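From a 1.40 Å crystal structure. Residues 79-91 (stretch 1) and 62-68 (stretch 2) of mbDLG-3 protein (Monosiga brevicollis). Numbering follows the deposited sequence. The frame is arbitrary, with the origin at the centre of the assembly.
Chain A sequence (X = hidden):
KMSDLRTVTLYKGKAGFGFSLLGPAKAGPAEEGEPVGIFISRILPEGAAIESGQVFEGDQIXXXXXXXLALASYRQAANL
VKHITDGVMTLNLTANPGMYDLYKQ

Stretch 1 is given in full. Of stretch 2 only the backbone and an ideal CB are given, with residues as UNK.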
# COMPACT_ATOMS: atom_id res chain seq x y z
N ASN A 79 4.70 3.65 -9.47
CA ASN A 79 4.77 4.87 -10.27
C ASN A 79 3.93 5.97 -9.64
O ASN A 79 4.36 7.13 -9.57
CB ASN A 79 4.28 4.55 -11.68
CG ASN A 79 4.78 5.52 -12.72
OD1 ASN A 79 5.98 5.64 -12.97
ND2 ASN A 79 3.84 6.19 -13.39
N LEU A 80 2.73 5.63 -9.15
CA LEU A 80 1.89 6.60 -8.46
C LEU A 80 2.66 7.24 -7.30
O LEU A 80 2.69 8.47 -7.17
CB LEU A 80 0.61 5.90 -7.97
CG LEU A 80 -0.46 6.75 -7.28
CD1 LEU A 80 -0.96 7.88 -8.17
CD2 LEU A 80 -1.61 5.88 -6.82
N VAL A 81 3.31 6.42 -6.49
CA VAL A 81 4.09 6.93 -5.36
C VAL A 81 5.24 7.81 -5.84
O VAL A 81 5.45 8.91 -5.33
CB VAL A 81 4.62 5.77 -4.50
CG1 VAL A 81 5.55 6.32 -3.40
CG2 VAL A 81 3.48 5.00 -3.90
N LYS A 82 6.02 7.30 -6.80
CA LYS A 82 7.22 8.01 -7.25
C LYS A 82 6.87 9.36 -7.86
O LYS A 82 7.69 10.28 -7.82
CB LYS A 82 7.99 7.13 -8.24
CG LYS A 82 9.34 7.70 -8.67
CD LYS A 82 10.39 7.66 -7.56
CE LYS A 82 11.72 8.22 -8.04
NZ LYS A 82 12.73 8.33 -6.94
N HIS A 83 5.66 9.50 -8.40
CA HIS A 83 5.24 10.71 -9.08
C HIS A 83 4.59 11.76 -8.17
O HIS A 83 4.26 12.85 -8.65
CB HIS A 83 4.28 10.38 -10.23
CG HIS A 83 4.95 9.78 -11.43
ND1 HIS A 83 4.48 9.96 -12.72
CD2 HIS A 83 6.06 9.01 -11.54
CE1 HIS A 83 5.27 9.32 -13.56
NE2 HIS A 83 6.24 8.74 -12.87
N ILE A 84 4.39 11.46 -6.89
CA ILE A 84 3.86 12.46 -5.97
C ILE A 84 4.78 13.67 -5.95
O ILE A 84 6.00 13.53 -5.78
CB ILE A 84 3.68 11.84 -4.57
CG1 ILE A 84 2.60 10.75 -4.60
CG2 ILE A 84 3.37 12.92 -3.54
CD1 ILE A 84 2.48 9.97 -3.29
N THR A 85 4.21 14.86 -6.14
CA THR A 85 5.01 16.08 -6.18
C THR A 85 4.92 16.93 -4.92
O THR A 85 5.85 17.69 -4.64
CB THR A 85 4.63 16.95 -7.39
OG1 THR A 85 3.26 17.35 -7.28
CG2 THR A 85 4.82 16.18 -8.69
N ASP A 86 3.83 16.82 -4.16
CA ASP A 86 3.64 17.66 -2.99
C ASP A 86 4.00 16.97 -1.67
O ASP A 86 3.79 17.55 -0.61
CB ASP A 86 2.21 18.21 -2.93
CG ASP A 86 1.16 17.12 -2.85
OD1 ASP A 86 1.51 15.93 -2.71
OD2 ASP A 86 -0.04 17.46 -2.91
N GLY A 87 4.53 15.75 -1.73
CA GLY A 87 4.93 15.06 -0.52
C GLY A 87 3.82 14.51 0.35
O GLY A 87 4.08 14.13 1.49
N VAL A 88 2.58 14.47 -0.14
CA VAL A 88 1.44 14.03 0.65
C VAL A 88 0.89 12.74 0.06
O VAL A 88 0.72 12.62 -1.16
CB VAL A 88 0.35 15.11 0.74
CG1 VAL A 88 -0.81 14.62 1.57
CG2 VAL A 88 0.93 16.39 1.34
N MET A 89 0.63 11.76 0.93
CA MET A 89 0.05 10.49 0.52
C MET A 89 -1.08 10.13 1.48
O MET A 89 -0.84 10.01 2.68
CB MET A 89 1.12 9.40 0.54
CG MET A 89 0.60 8.05 0.10
SD MET A 89 1.76 6.71 0.40
CE MET A 89 3.11 7.15 -0.70
N THR A 90 -2.28 9.95 0.96
CA THR A 90 -3.40 9.47 1.75
C THR A 90 -3.66 8.03 1.35
O THR A 90 -3.66 7.71 0.16
CB THR A 90 -4.64 10.34 1.57
OG1 THR A 90 -4.34 11.68 1.98
CG2 THR A 90 -5.78 9.82 2.43
N LEU A 91 -3.86 7.17 2.35
CA LEU A 91 -4.02 5.73 2.15
C LEU A 91 -5.27 5.25 2.85
O LEU A 91 -5.57 5.70 3.96
CB LEU A 91 -2.85 4.98 2.79
CG LEU A 91 -1.45 5.29 2.28
CD1 LEU A 91 -0.43 4.71 3.25
CD2 LEU A 91 -1.25 4.70 0.90
N UNK A 62 -6.05 -0.22 -0.26
CA UNK A 62 -7.27 -0.21 -1.07
C UNK A 62 -7.30 1.01 -1.99
O UNK A 62 -7.78 0.92 -3.13
CB UNK A 62 -8.51 -0.22 -0.17
N UNK A 63 -6.79 2.14 -1.52
CA UNK A 63 -6.71 3.33 -2.35
C UNK A 63 -5.55 4.18 -1.88
O UNK A 63 -5.12 4.09 -0.72
CB UNK A 63 -8.02 4.12 -2.31
N UNK A 64 -5.05 5.01 -2.79
CA UNK A 64 -3.98 5.94 -2.48
C UNK A 64 -4.24 7.22 -3.26
O UNK A 64 -4.42 7.18 -4.48
CB UNK A 64 -2.61 5.35 -2.81
N UNK A 65 -4.27 8.35 -2.55
CA UNK A 65 -4.46 9.65 -3.19
C UNK A 65 -5.69 9.66 -4.10
O UNK A 65 -5.66 10.16 -5.22
CB UNK A 65 -3.21 10.03 -3.99
N UNK A 66 -6.77 9.07 -3.60
CA UNK A 66 -8.02 9.03 -4.33
C UNK A 66 -8.11 8.00 -5.43
O UNK A 66 -9.16 7.90 -6.08
CB UNK A 66 -8.28 10.41 -4.93
N UNK A 67 -7.06 7.22 -5.67
CA UNK A 67 -7.03 6.23 -6.74
C UNK A 67 -7.35 4.85 -6.18
O UNK A 67 -6.69 4.39 -5.25
CB UNK A 67 -5.67 6.22 -7.44
N UNK A 68 -8.38 4.21 -6.73
CA UNK A 68 -8.73 2.84 -6.37
C UNK A 68 -7.64 1.90 -6.87
O UNK A 68 -7.39 1.83 -8.08
CB UNK A 68 -10.09 2.45 -6.95

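Position 62 lies in a strand, and its CA-to-CB bond points sideways; no atom of stretch 1 comes within 5.5 Å of its ideal CB. The visible atoms therefore set no preference; the deposited residue is L62, which makes no contact here.

Position 63 also points sideways, with its CB equally free of stretch 1, so small or polar side chains would do as well as larger ones. Its backbone O accepts a CA-H...O contact from L91 CA at 3.5 Å. The residue is S63, with chi1 in the p well; its OG lies 3.0 Å from the O of a water that in turn donates a weak hydrogen bond to T90 O, at 3.3 Å.

Position 64 pairs with L91 in an antiparallel, non-hydrogen-bonded bridge (CA to CA 4.6 Å), and its CB projects from the same face of the sheet as that of L91. The ideal CB is 4.0 Å from L91 CD2 and 4.2 Å from L80 CD2, and V81 and M89 offer further apolar surface. A long, unbranched or moderately branched apolar chain, such as methionine, leucine or isoleucine, would suit. M64 extends through t, t and m torsions: its CG meets M89 CG at 3.8 Å, its SD lies 3.5 Å from V81 CG2 and 4.0 Å from L80 CD2, and its CE reaches L91 CD2 at 3.7 Å.

Position 65 has phi/psi of 52/44, a left-handed conformation that asparagine, aspartate and glycine tolerate well, inside a type I' turn running from 64 to 67. Its backbone N donates to T90 O (2.9 Å, 161°). Nearby, T90 N offers a donor and V88 O an acceptor, so a short side chain carrying both functions fits best, although aspartate could still answer the donor. N65 supplies both: OD1 accepts from T90 N (2.8 Å, 168°), while ND2 donates a weak bond to V88 O (3.4 Å, 147°).

Position 66 has phi/psi of 79/-1, and positive phi by itself favours glycine; stretch 1 leaves open space around the ideal CB. The residue is G66.

Position 67 closes the turn, its N donating to the O of M64 at 2.9 Å. CA-to-CB points toward stretch 1, with the ideal CB 4.1 Å from L80 CD2, so a chain with an aliphatic base and either a polar or an apolar end is plausible. Q67 lays its CG 4.1 Å from L80 CD2.

Position 68 is out of reach of stretch 1 and unconstrained by it; the residue is D68.

Stretch 2 (62-68) LSMNGQD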
# COMPACT_ATOMS: atom_id res chain seq x y z
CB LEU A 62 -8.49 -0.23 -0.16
CG LEU A 62 -8.63 -1.50 0.68
CD1 LEU A 62 -9.67 -1.33 1.80
CD2 LEU A 62 -8.99 -2.69 -0.20
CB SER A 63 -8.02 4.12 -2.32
OG SER A 63 -8.30 4.55 -1.00
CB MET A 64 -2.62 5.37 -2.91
CG MET A 64 -1.46 6.30 -2.63
SD MET A 64 0.12 5.71 -3.27
CE MET A 64 0.31 4.17 -2.36
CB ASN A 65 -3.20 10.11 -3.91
CG ASN A 65 -2.10 10.51 -2.95
OD1 ASN A 65 -2.35 10.65 -1.76
ND2 ASN A 65 -0.90 10.71 -3.46
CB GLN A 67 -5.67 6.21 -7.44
CG GLN A 67 -5.20 7.58 -7.88
CD GLN A 67 -6.24 8.34 -8.66
OE1 GLN A 67 -6.73 9.39 -8.22
NE2 GLN A 67 -6.61 7.81 -9.83
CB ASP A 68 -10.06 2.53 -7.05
CG ASP A 68 -10.62 1.17 -6.70
OD1 ASP A 68 -9.89 0.28 -6.22
OD2 ASP A 68 -11.84 0.97 -6.91
O HOH W 1 -6.91 7.17 -0.36
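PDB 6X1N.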